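Local atomic coordinates of protection of telomeres protein 1 (Schizosaccharomyces pombe, PDB entry 1QZG), a protein that binds single-stranded telomeric DNA of the GGTTAC consensus, protects the 3' overhang of chromosome ends and regulates telomerase and telomere length. Residues T70-D75 and G84-L89; G49-F54 and P98-V103; T64-T69 and F90-N95. All coordinates share one frame; numbering follows the deposited sequence.

Contact 1. Residues T70-D75 and G84-L89. With TMP (thymidine-5'-phosphate), chain E; nucleotides of chain A.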
loop_
_atom_site.group_PDB
_atom_site.type_symbol
_atom_site.label_atom_id
_atom_site.label_comp_id
_atom_site.label_asym_id
_atom_site.label_seq_id
_atom_site.Cartn_x
_atom_site.Cartn_y
_atom_site.Cartn_z
ATOM N N THR C 70 -1.931 6.365 8.651
ATOM C CA THR C 70 -1.515 6.949 7.386
ATOM C C THR C 70 -0.320 6.181 6.888
ATOM O O THR C 70 0.573 5.823 7.656
ATOM C CB THR C 70 -1.196 8.428 7.533
ATOM O OG1 THR C 70 -2.354 9.132 8.006
ATOM C CG2 THR C 70 -0.754 9.003 6.198
ATOM N N VAL C 71 -0.273 5.929 5.586
ATOM C CA VAL C 71 0.859 5.250 4.981
ATOM C C VAL C 71 1.190 5.975 3.686
ATOM O O VAL C 71 0.308 6.517 3.012
ATOM C CB VAL C 71 0.550 3.773 4.639
ATOM C CG1 VAL C 71 0.089 3.033 5.887
ATOM C CG2 VAL C 71 -0.508 3.665 3.546
ATOM N N TYR C 72 2.464 5.955 3.337
ATOM C CA TYR C 72 2.926 6.502 2.097
ATOM C C TYR C 72 3.398 5.312 1.317
ATOM O O TYR C 72 4.362 4.659 1.718
ATOM C CB TYR C 72 4.056 7.524 2.324
ATOM C CG TYR C 72 3.560 8.871 2.798
ATOM C CD1 TYR C 72 3.198 9.080 4.129
ATOM C CD2 TYR C 72 3.423 9.932 1.900
ATOM C CE1 TYR C 72 2.714 10.318 4.554
ATOM C CE2 TYR C 72 2.936 11.173 2.318
ATOM C CZ TYR C 72 2.584 11.356 3.642
ATOM O OH TYR C 72 2.092 12.578 4.049
ATOM N N LEU C 73 2.723 5.021 0.207
ATOM C CA LEU C 73 3.053 3.863 -0.606
ATOM C C LEU C 73 3.906 4.230 -1.795
ATOM O O LEU C 73 3.678 5.222 -2.477
ATOM C CB LEU C 73 1.804 3.162 -1.138
ATOM C CG LEU C 73 1.155 2.059 -0.285
ATOM C CD1 LEU C 73 0.160 1.259 -1.100
ATOM C CD2 LEU C 73 2.218 1.143 0.301
ATOM N N TRP C 74 4.906 3.400 -2.042
ATOM C CA TRP C 74 5.842 3.617 -3.126
ATOM C C TRP C 74 5.949 2.371 -3.985
ATOM O O TRP C 74 5.697 1.252 -3.513
ATOM C CB TRP C 74 7.210 3.961 -2.532
ATOM C CG TRP C 74 8.355 4.006 -3.500
ATOM C CD1 TRP C 74 8.894 5.136 -4.050
ATOM C CD2 TRP C 74 9.104 2.905 -4.033
ATOM N NE1 TRP C 74 9.938 4.807 -4.884
ATOM C CE2 TRP C 74 10.093 3.446 -4.886
ATOM C CE3 TRP C 74 9.062 1.510 -3.884
ATOM C CZ2 TRP C 74 11.006 2.644 -5.582
ATOM C CZ3 TRP C 74 9.959 0.717 -4.550
ATOM C CH2 TRP C 74 10.930 1.288 -5.394
ATOM N N ASP C 75 6.312 2.553 -5.250
ATOM C CA ASP C 75 6.567 1.419 -6.126
ATOM C C ASP C 75 7.579 1.930 -7.149
ATOM O O ASP C 75 7.786 3.154 -7.256
ATOM C CB ASP C 75 5.260 0.859 -6.727
ATOM C CG ASP C 75 4.728 1.615 -7.917
ATOM O OD1 ASP C 75 5.422 2.528 -8.393
ATOM O OD2 ASP C 75 3.605 1.300 -8.363
ATOM N N GLY C 84 5.944 8.952 -2.167
ATOM C CA GLY C 84 4.820 8.235 -2.723
ATOM C C GLY C 84 3.440 8.870 -2.475
ATOM O O GLY C 84 3.281 10.037 -2.133
ATOM N N LEU C 85 2.465 8.011 -2.662
ATOM C CA LEU C 85 1.062 8.328 -2.505
ATOM C C LEU C 85 0.636 8.279 -1.040
ATOM O O LEU C 85 0.762 7.240 -0.392
ATOM C CB LEU C 85 0.208 7.370 -3.351
ATOM C CG LEU C 85 -1.314 7.562 -3.312
ATOM C CD1 LEU C 85 -1.703 8.843 -4.011
ATOM C CD2 LEU C 85 -2.025 6.373 -3.943
ATOM N N GLN C 86 0.142 9.412 -0.526
ATOM C CA GLN C 86 -0.330 9.477 0.852
ATOM C C GLN C 86 -1.707 8.831 0.919
ATOM O O GLN C 86 -2.613 9.191 0.166
ATOM C CB GLN C 86 -0.449 10.929 1.333
ATOM C CG GLN C 86 -1.094 11.054 2.709
ATOM C CD GLN C 86 -1.391 12.499 3.097
ATOM O OE1 GLN C 86 -0.885 12.999 4.100
ATOM N NE2 GLN C 86 -2.216 13.170 2.301
ATOM N N ILE C 87 -1.890 7.893 1.861
ATOM C CA ILE C 87 -3.150 7.194 2.011
ATOM C C ILE C 87 -3.587 7.171 3.472
ATOM O O ILE C 87 -2.812 6.798 4.354
ATOM C CB ILE C 87 -3.040 5.725 1.516
ATOM C CG1 ILE C 87 -2.509 5.720 0.085
ATOM C CG2 ILE C 87 -4.378 5.007 1.590
ATOM C CD1 ILE C 87 -1.861 4.419 -0.343
ATOM N N HIS C 88 -4.833 7.592 3.707
ATOM C CA HIS C 88 -5.371 7.533 5.058
ATOM C C HIS C 88 -6.291 6.334 5.128
ATOM O O HIS C 88 -7.225 6.217 4.328
ATOM C CB HIS C 88 -6.173 8.791 5.399
ATOM C CG HIS C 88 -5.347 10.033 5.460
ATOM N ND1 HIS C 88 -4.281 10.173 6.322
ATOM C CD2 HIS C 88 -5.416 11.187 4.755
ATOM C CE1 HIS C 88 -3.727 11.358 6.144
ATOM N NE2 HIS C 88 -4.395 11.994 5.199
ATOM N N LEU C 89 -5.935 5.459 6.071
ATOM C CA LEU C 89 -6.762 4.275 6.270
ATOM C C LEU C 89 -7.624 4.477 7.511
ATOM O O LEU C 89 -7.081 4.770 8.576
ATOM C CB LEU C 89 -5.871 3.056 6.428
ATOM C CG LEU C 89 -4.963 2.809 5.229
ATOM C CD1 LEU C 89 -3.960 1.701 5.508
ATOM C CD2 LEU C 89 -5.799 2.489 4.005
HETATM C "C1'" TMP E . -3.965 17.276 7.508
HETATM N N1 TMP E . -5.050 16.948 6.579
HETATM C C2 TMP E . -4.895 15.903 5.700
HETATM O O2 TMP E . -3.886 15.221 5.645
HETATM N N3 TMP E . -5.975 15.685 4.879
HETATM C C4 TMP E . -7.165 16.390 4.854
HETATM O O4 TMP E . -8.038 16.091 4.043
HETATM C C5 TMP E . -7.262 17.464 5.815
HETATM C C5M TMP E . -8.520 18.273 5.880
HETATM C C6 TMP E . -6.212 17.684 6.614
ATOM P P DA A 5 -8.342 14.214 13.477
ATOM O OP1 DA A 5 -8.306 14.009 14.944
ATOM O OP2 DA A 5 -8.119 15.555 12.915
ATOM O "O5'" DA A 5 -7.337 13.186 12.800
ATOM C "C5'" DA A 5 -6.212 13.632 12.077
ATOM C "C4'" DA A 5 -5.638 12.491 11.274
ATOM O "O4'" DA A 5 -6.546 12.173 10.193
ATOM C "C3'" DA A 5 -4.325 12.859 10.601
ATOM O "O3'" DA A 5 -3.567 11.684 10.372
ATOM C "C2'" DA A 5 -4.773 13.455 9.280
ATOM C "C1'" DA A 5 -6.105 12.779 8.981
ATOM N N9 DA A 5 -7.130 13.746 8.584
ATOM C C8 DA A 5 -7.418 14.933 9.211
ATOM N N7 DA A 5 -8.409 15.593 8.670
ATOM C C5 DA A 5 -8.802 14.792 7.609
ATOM C C6 DA A 5 -9.824 14.924 6.651
ATOM N N6 DA A 5 -10.684 15.948 6.610
ATOM N N1 DA A 5 -9.940 13.949 5.725
ATOM C C2 DA A 5 -9.093 12.913 5.774
ATOM N N3 DA A 5 -8.107 12.669 6.630
ATOM C C4 DA A 5 -8.012 13.657 7.534
#
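Thr70 and His88 lie side by side and point the same way, and OG1 of Thr70 is hydrogen-bonded to ND1 of His88 at 2.8 Å, in the plane of the ring at its edge. With CG2 anti to the backbone N, OG1 stands beside that N (chi1 -59°), where it reaches the ring and helps to hold its rotation. The far nitrogen, NE2, can then donate to O2 of the bound thymidine-5'-phosphate at 3.3 Å, while N3 and, nearer the rim, the sugar C1' of DA5 of chain A lie over one face. Histidine suits the place because its two nitrogens serve protein and nucleotide at once. The two strands form an antiparallel hairpin of the OB fold, with backbone bonds pairing Val71 with Ile87 and Leu73 with Leu85. On the nucleotide side of the sheet Tyr72 also lays its ring along Gln86, whose CA sits over one face, 4.2 Å from the ring centroid. The opposite face is aliphatic: Val71 CG2 packs on Ile87 CB at 3.8 Å, and Ile87 CD1 meets Leu73 CD1 at the same distance. These branched apolar side chains turn into the barrel, where Leu109 touches both Leu73 and Ile87.

Contact 2. Residues G49-F54 and P98-V103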
loop_
_atom_site.group_PDB
_atom_site.type_symbol
_atom_site.label_atom_id
_atom_site.label_comp_id
_atom_site.label_asym_id
_atom_site.label_seq_id
_atom_site.Cartn_x
_atom_site.Cartn_y
_atom_site.Cartn_z
ATOM N N GLY C 49 2.243 -1.691 -2.887
ATOM C CA GLY C 49 3.501 -0.973 -2.873
ATOM C C GLY C 49 4.312 -1.267 -1.635
ATOM O O GLY C 49 4.047 -2.227 -0.914
ATOM N N ILE C 50 5.319 -0.440 -1.406
ATOM C CA ILE C 50 6.178 -0.588 -0.250
ATOM C C ILE C 50 5.868 0.585 0.652
ATOM O O ILE C 50 5.682 1.707 0.178
ATOM C CB ILE C 50 7.666 -0.511 -0.639
ATOM C CG1 ILE C 50 8.048 -1.706 -1.516
ATOM C CG2 ILE C 50 8.519 -0.444 0.612
ATOM C CD1 ILE C 50 7.934 -3.051 -0.820
ATOM N N VAL C 51 5.802 0.334 1.953
ATOM C CA VAL C 51 5.530 1.413 2.881
ATOM C C VAL C 51 6.786 2.259 2.984
ATOM O O VAL C 51 7.818 1.790 3.460
ATOM C CB VAL C 51 5.158 0.874 4.266
ATOM C CG1 VAL C 51 5.118 2.024 5.278
ATOM C CG2 VAL C 51 3.803 0.190 4.187
ATOM N N LYS C 52 6.703 3.501 2.519
ATOM C CA LYS C 52 7.851 4.392 2.565
ATOM C C LYS C 52 7.825 5.252 3.825
ATOM O O LYS C 52 8.837 5.811 4.222
ATOM C CB LYS C 52 7.895 5.262 1.302
ATOM C CG LYS C 52 9.304 5.691 0.942
ATOM C CD LYS C 52 9.558 5.684 -0.561
ATOM C CE LYS C 52 11.042 5.947 -0.840
ATOM N NZ LYS C 52 11.364 6.092 -2.296
ATOM N N ASP C 53 6.653 5.355 4.445
ATOM C CA ASP C 53 6.486 6.091 5.694
ATOM C C ASP C 53 5.099 5.762 6.219
ATOM O O ASP C 53 4.227 5.351 5.461
ATOM C CB ASP C 53 6.631 7.600 5.494
ATOM C CG ASP C 53 6.894 8.337 6.802
ATOM O OD1 ASP C 53 7.032 7.676 7.866
ATOM O OD2 ASP C 53 6.969 9.583 6.769
ATOM N N PHE C 54 4.888 5.948 7.515
ATOM C CA PHE C 54 3.606 5.612 8.102
ATOM C C PHE C 54 3.427 6.309 9.437
ATOM O O PHE C 54 4.377 6.861 9.995
ATOM C CB PHE C 54 3.530 4.096 8.310
ATOM C CG PHE C 54 4.512 3.576 9.343
ATOM C CD1 PHE C 54 4.091 3.286 10.640
ATOM C CD2 PHE C 54 5.851 3.388 9.019
ATOM C CE1 PHE C 54 4.993 2.812 11.597
ATOM C CE2 PHE C 54 6.761 2.917 9.963
ATOM C CZ PHE C 54 6.327 2.627 11.258
ATOM N N PRO C 98 -4.020 -1.958 9.511
ATOM C CA PRO C 98 -2.716 -2.596 9.367
ATOM C C PRO C 98 -1.810 -2.130 10.492
ATOM O O PRO C 98 -1.787 -0.946 10.819
ATOM C CB PRO C 98 -2.220 -2.076 8.013
ATOM C CG PRO C 98 -3.478 -1.923 7.231
ATOM C CD PRO C 98 -4.431 -1.309 8.251
ATOM N N VAL C 99 -1.081 -3.061 11.090
ATOM C CA VAL C 99 -0.148 -2.718 12.145
ATOM C C VAL C 99 1.206 -2.791 11.461
ATOM O O VAL C 99 1.751 -3.869 11.241
ATOM C CB VAL C 99 -0.196 -3.723 13.317
ATOM C CG1 VAL C 99 0.910 -3.402 14.311
ATOM C CG2 VAL C 99 -1.555 -3.661 13.995
ATOM N N ILE C 100 1.731 -1.627 11.106
ATOM C CA ILE C 100 2.999 -1.548 10.410
ATOM C C ILE C 100 4.139 -1.351 11.374
ATOM O O ILE C 100 4.058 -0.531 12.288
ATOM C CB ILE C 100 2.956 -0.402 9.397
ATOM C CG1 ILE C 100 1.860 -0.711 8.368
ATOM C CG2 ILE C 100 4.325 -0.216 8.746
ATOM C CD1 ILE C 100 1.448 0.462 7.530
ATOM N N LYS C 101 5.219 -2.092 11.171
ATOM C CA LYS C 101 6.328 -1.945 12.084
ATOM C C LYS C 101 7.480 -1.122 11.531
ATOM O O LYS C 101 8.152 -0.425 12.281
ATOM C CB LYS C 101 6.821 -3.310 12.546
ATOM C CG LYS C 101 7.643 -3.210 13.813
ATOM C CD LYS C 101 7.948 -4.568 14.391
ATOM C CE LYS C 101 9.337 -4.550 14.990
ATOM N NZ LYS C 101 9.690 -5.819 15.658
ATOM N N GLN C 102 7.718 -1.195 10.227
ATOM C CA GLN C 102 8.801 -0.413 9.655
ATOM C C GLN C 102 8.667 -0.183 8.162
ATOM O O GLN C 102 7.990 -0.926 7.453
ATOM C CB GLN C 102 10.160 -1.081 9.921
ATOM C CG GLN C 102 10.384 -2.380 9.159
ATOM C CD GLN C 102 11.768 -2.977 9.395
ATOM O OE1 GLN C 102 12.659 -2.872 8.548
ATOM N NE2 GLN C 102 11.952 -3.601 10.554
ATOM N N VAL C 103 9.334 0.868 7.709
ATOM C CA VAL C 103 9.383 1.241 6.305
ATOM C C VAL C 103 10.008 0.053 5.568
ATOM O O VAL C 103 10.905 -0.612 6.099
ATOM C CB VAL C 103 10.265 2.505 6.135
ATOM C CG1 VAL C 103 10.752 2.627 4.711
ATOM C CG2 VAL C 103 9.459 3.748 6.522
#
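This is a mainly apolar contact near the protein surface, between the long strand 43-59 and the loop that leads from strand 85-91 to strand 106-109 in the OB fold. Its main element is the ring of Phe54, covered on one face by Ile100. The methyl CG2 of Ile100 stands almost over the ring centre, 3.8 Å from the centroid and 10° off the normal, a CH-pi contact made as the two side chains slide past each other in opposite directions. Phe54 CG lies between its own backbone N and carbonyl carbon (chi1 66°), which places the ring against residues 100-103, and its far atoms then run along the loop backbone: CE1 comes to 3.5 Å from Ile100 O and CZ to 3.7 Å from Lys101 O. A flat aromatic suits this place because it offers a face to a methyl group and is broad enough for its outer atoms to reach the peptide chain. Were the ring cut back to an alanine here, Ile100 CG2 would probably lose its aromatic partner and a gap would open against the loop. The other branch of Ile100 ends in CD1, 4.1 Å from Val51 CG2. Val103 meets mainly backbone, its CA approaching Val51 O at 3.3 Å. Beyond the contact, Ile100 also rests on Val71 of strand 67-74, while Val103 touches Trp171 of helix 158-175.

Contact 3. Residues T64-T69 and F90-N95. With nucleotides of chain A.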
loop_
_atom_site.group_PDB
_atom_site.type_symbol
_atom_site.label_atom_id
_atom_site.label_comp_id
_atom_site.label_asym_id
_atom_site.label_seq_id
_atom_site.Cartn_x
_atom_site.Cartn_y
_atom_site.Cartn_z
ATOM N N THR C 64 -16.239 11.823 12.902
ATOM C CA THR C 64 -16.771 10.578 13.423
ATOM C C THR C 64 -15.741 9.871 14.282
ATOM O O THR C 64 -15.986 8.796 14.815
ATOM C CB THR C 64 -17.236 9.665 12.286
ATOM O OG1 THR C 64 -16.191 9.529 11.314
ATOM C CG2 THR C 64 -18.465 10.256 11.623
ATOM N N LYS C 65 -14.579 10.497 14.416
ATOM C CA LYS C 65 -13.515 9.960 15.248
ATOM C C LYS C 65 -13.112 8.531 14.914
ATOM O O LYS C 65 -12.935 7.723 15.815
ATOM C CB LYS C 65 -13.933 10.046 16.722
ATOM C CG LYS C 65 -14.327 11.456 17.161
ATOM C CD LYS C 65 -14.762 11.504 18.620
ATOM C CE LYS C 65 -15.150 12.924 19.016
ATOM N NZ LYS C 65 -15.774 12.986 20.371
ATOM N N ASP C 66 -12.954 8.223 13.630
ATOM C CA ASP C 66 -12.562 6.873 13.232
ATOM C C ASP C 66 -11.125 6.578 13.595
ATOM O O ASP C 66 -10.317 7.490 13.756
ATOM C CB ASP C 66 -12.686 6.675 11.711
ATOM C CG ASP C 66 -14.061 6.990 11.189
ATOM O OD1 ASP C 66 -14.997 7.134 12.009
ATOM O OD2 ASP C 66 -14.204 7.094 9.949
ATOM N N TRP C 67 -10.828 5.293 13.744
ATOM C CA TRP C 67 -9.462 4.894 13.967
ATOM C C TRP C 67 -8.750 5.243 12.666
ATOM O O TRP C 67 -9.331 5.088 11.592
ATOM C CB TRP C 67 -9.359 3.399 14.233
ATOM C CG TRP C 67 -9.767 3.059 15.608
ATOM C CD1 TRP C 67 -11.017 2.719 16.021
ATOM C CD2 TRP C 67 -8.946 3.081 16.784
ATOM N NE1 TRP C 67 -11.037 2.529 17.378
ATOM C CE2 TRP C 67 -9.777 2.745 17.874
ATOM C CE3 TRP C 67 -7.590 3.359 17.023
ATOM C CZ2 TRP C 67 -9.300 2.681 19.189
ATOM C CZ3 TRP C 67 -7.115 3.292 18.333
ATOM C CH2 TRP C 67 -7.974 2.959 19.397
ATOM N N VAL C 68 -7.519 5.734 12.742
ATOM C CA VAL C 68 -6.827 6.105 11.512
ATOM C C VAL C 68 -5.340 5.810 11.523
ATOM O O VAL C 68 -4.687 5.898 12.563
ATOM C CB VAL C 68 -7.068 7.619 11.201
ATOM C CG1 VAL C 68 -6.558 8.471 12.358
ATOM C CG2 VAL C 68 -6.390 8.038 9.901
ATOM N N THR C 69 -4.838 5.460 10.350
ATOM C CA THR C 69 -3.431 5.199 10.166
ATOM C C THR C 69 -3.111 5.775 8.795
ATOM O O THR C 69 -3.917 5.681 7.864
ATOM C CB THR C 69 -3.104 3.688 10.210
ATOM O OG1 THR C 69 -1.679 3.520 10.218
ATOM C CG2 THR C 69 -3.700 2.973 9.008
ATOM N N PHE C 90 -8.939 4.323 7.386
ATOM C CA PHE C 90 -9.842 4.527 8.518
ATOM C C PHE C 90 -10.641 3.297 8.864
ATOM O O PHE C 90 -10.841 2.406 8.039
ATOM C CB PHE C 90 -10.861 5.630 8.220
ATOM C CG PHE C 90 -10.261 6.988 7.984
ATOM C CD1 PHE C 90 -10.000 7.436 6.692
ATOM C CD2 PHE C 90 -10.009 7.840 9.053
ATOM C CE1 PHE C 90 -9.506 8.722 6.471
ATOM C CE2 PHE C 90 -9.512 9.130 8.842
ATOM C CZ PHE C 90 -9.261 9.571 7.550
ATOM N N SER C 91 -11.120 3.259 10.101
ATOM C CA SER C 91 -11.972 2.173 10.524
ATOM C C SER C 91 -12.988 2.687 11.528
ATOM O O SER C 91 -12.636 3.378 12.487
ATOM C CB SER C 91 -11.184 1.034 11.143
ATOM O OG SER C 91 -12.088 -0.016 11.460
ATOM N N LYS C 92 -14.249 2.357 11.274
ATOM C CA LYS C 92 -15.364 2.749 12.125
ATOM C C LYS C 92 -15.826 1.501 12.871
ATOM O O LYS C 92 -16.845 1.527 13.560
ATOM C CB LYS C 92 -16.527 3.261 11.272
ATOM C CG LYS C 92 -16.202 4.415 10.359
ATOM C CD LYS C 92 -17.399 4.745 9.479
ATOM C CE LYS C 92 -17.128 5.945 8.579
ATOM N NZ LYS C 92 -16.807 7.182 9.352
ATOM N N GLN C 93 -15.080 0.412 12.721
ATOM C CA GLN C 93 -15.427 -0.856 13.360
ATOM C C GLN C 93 -14.338 -1.338 14.317
ATOM O O GLN C 93 -14.067 -2.536 14.420
ATOM C CB GLN C 93 -15.695 -1.923 12.282
ATOM C CG GLN C 93 -14.570 -2.061 11.247
ATOM C CD GLN C 93 -14.861 -3.097 10.159
ATOM O OE1 GLN C 93 -15.915 -3.076 9.523
ATOM N NE2 GLN C 93 -13.912 -3.997 9.936
ATOM N N GLY C 94 -13.719 -0.402 15.025
ATOM C CA GLY C 94 -12.662 -0.775 15.945
ATOM C C GLY C 94 -11.314 -0.637 15.266
ATOM O O GLY C 94 -11.241 -0.435 14.051
ATOM N N ASN C 95 -10.241 -0.748 16.036
ATOM C CA ASN C 95 -8.907 -0.610 15.471
ATOM C C ASN C 95 -8.421 -1.907 14.840
ATOM O O ASN C 95 -7.688 -2.671 15.456
ATOM C CB ASN C 95 -7.929 -0.150 16.547
ATOM C CG ASN C 95 -6.598 0.306 15.974
ATOM O OD1 ASN C 95 -5.769 0.866 16.690
ATOM N ND2 ASN C 95 -6.388 0.068 14.683
ATOM P P DT A 4 -12.823 17.732 9.575
ATOM O OP1 DT A 4 -13.128 18.824 10.535
ATOM O OP2 DT A 4 -11.678 17.872 8.638
ATOM O "O5'" DT A 4 -12.581 16.438 10.456
ATOM C "C5'" DT A 4 -11.345 15.773 10.424
ATOM C "C4'" DT A 4 -11.393 14.579 11.341
ATOM O "O4'" DT A 4 -12.256 13.555 10.781
ATOM C "C3'" DT A 4 -10.026 13.934 11.513
ATOM O "O3'" DT A 4 -9.755 13.735 12.895
ATOM C "C2'" DT A 4 -10.124 12.627 10.744
ATOM C "C1'" DT A 4 -11.599 12.302 10.844
ATOM N N1 DT A 4 -12.108 11.442 9.752
ATOM C C2 DT A 4 -12.684 10.243 10.106
ATOM O O2 DT A 4 -12.829 9.895 11.261
ATOM N N3 DT A 4 -13.084 9.458 9.053
ATOM C C4 DT A 4 -12.970 9.749 7.709
ATOM O O4 DT A 4 -13.336 8.927 6.871
ATOM C C5 DT A 4 -12.391 11.037 7.403
ATOM C C7 DT A 4 -12.263 11.445 5.970
ATOM C C6 DT A 4 -11.992 11.811 8.426
ATOM P P DT A 3 -13.688 16.363 3.857
ATOM O OP1 DT A 3 -13.880 17.163 2.621
ATOM O OP2 DT A 3 -12.470 16.563 4.678
ATOM O "O5'" DT A 3 -14.970 16.668 4.747
ATOM C "C5'" DT A 3 -15.486 15.717 5.653
ATOM C "C4'" DT A 3 -15.503 16.278 7.055
ATOM O "O4'" DT A 3 -16.185 15.316 7.881
ATOM C "C3'" DT A 3 -14.118 16.419 7.680
ATOM O "O3'" DT A 3 -14.164 17.374 8.755
ATOM C "C2'" DT A 3 -13.850 15.011 8.175
ATOM C "C1'" DT A 3 -15.238 14.533 8.593
ATOM N N1 DT A 3 -15.531 13.126 8.282
ATOM C C2 DT A 3 -15.723 12.267 9.330
ATOM O O2 DT A 3 -15.598 12.607 10.493
ATOM N N3 DT A 3 -16.066 10.988 8.965
ATOM C C4 DT A 3 -16.218 10.498 7.681
ATOM O O4 DT A 3 -16.555 9.330 7.508
ATOM C C5 DT A 3 -15.961 11.450 6.626
ATOM C C7 DT A 3 -16.064 11.003 5.202
ATOM C C6 DT A 3 -15.636 12.701 6.974
#
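Lys92 reaches across to Asp66 along most of its length. From CB, which stands off from the carboxylate, the chain turns (chi1 -57°) so that CG lies 3.4 Å from both Asp66 OD1 and OD2; CD passes more loosely, and CE returns to 3.4 Å from OD2. A bend at the last torsion (chi4 -60°) brings NZ to Asp66 OD2 at 2.7 Å, a salt bridge on the syn lone pair, and NZ also donates to O4 of DT3 of chain A. A long, flexible cation suits this double task. Asp66 OD2 accepts in addition from N3 of DT4 of chain A, at 171°, so Asp66 and Lys92, with Thr64, whose N and OG1 also bond DT3, read two thymine edges. Here strands 67-74 and 85-91 form the outer part of an OB-fold hairpin, where Trp67 and Ser91 are joined by a pair of backbone hydrogen bonds. On the DNA side one face of Phe90 lies against the base of DT4, whose C4 sits over the ring centre, and Val68 CG2 touches Phe90 CE2. Across the sheet Asn95 CB sits over the six-membered ring of Trp67, 3.6 Å from its centroid. Ser91 OG accepts from Gln93 N, an ST turn.

Contacts 1 and 3 divide one hairpin between them, strands 67-74 and 85-91: contact 1 forms the part near the chain's centre and contact 3 the outer end, their centres about 17 Å apart. The centre of contact 2 lies about 9 Å from that of contact 1 and about 18 Å from that of contact 3. It joins strand 43-59, the sheet neighbour of 67-74, to the loop 98-103. Along the chain contact 1 is nested within contact 3, and both within contact 2. All belong to the N-terminal OB-fold DNA-binding part of the longer protein. Contacts 1 and 3 meet the DNA, whereas contact 2 stays about 9 Å from it at the nearest atoms.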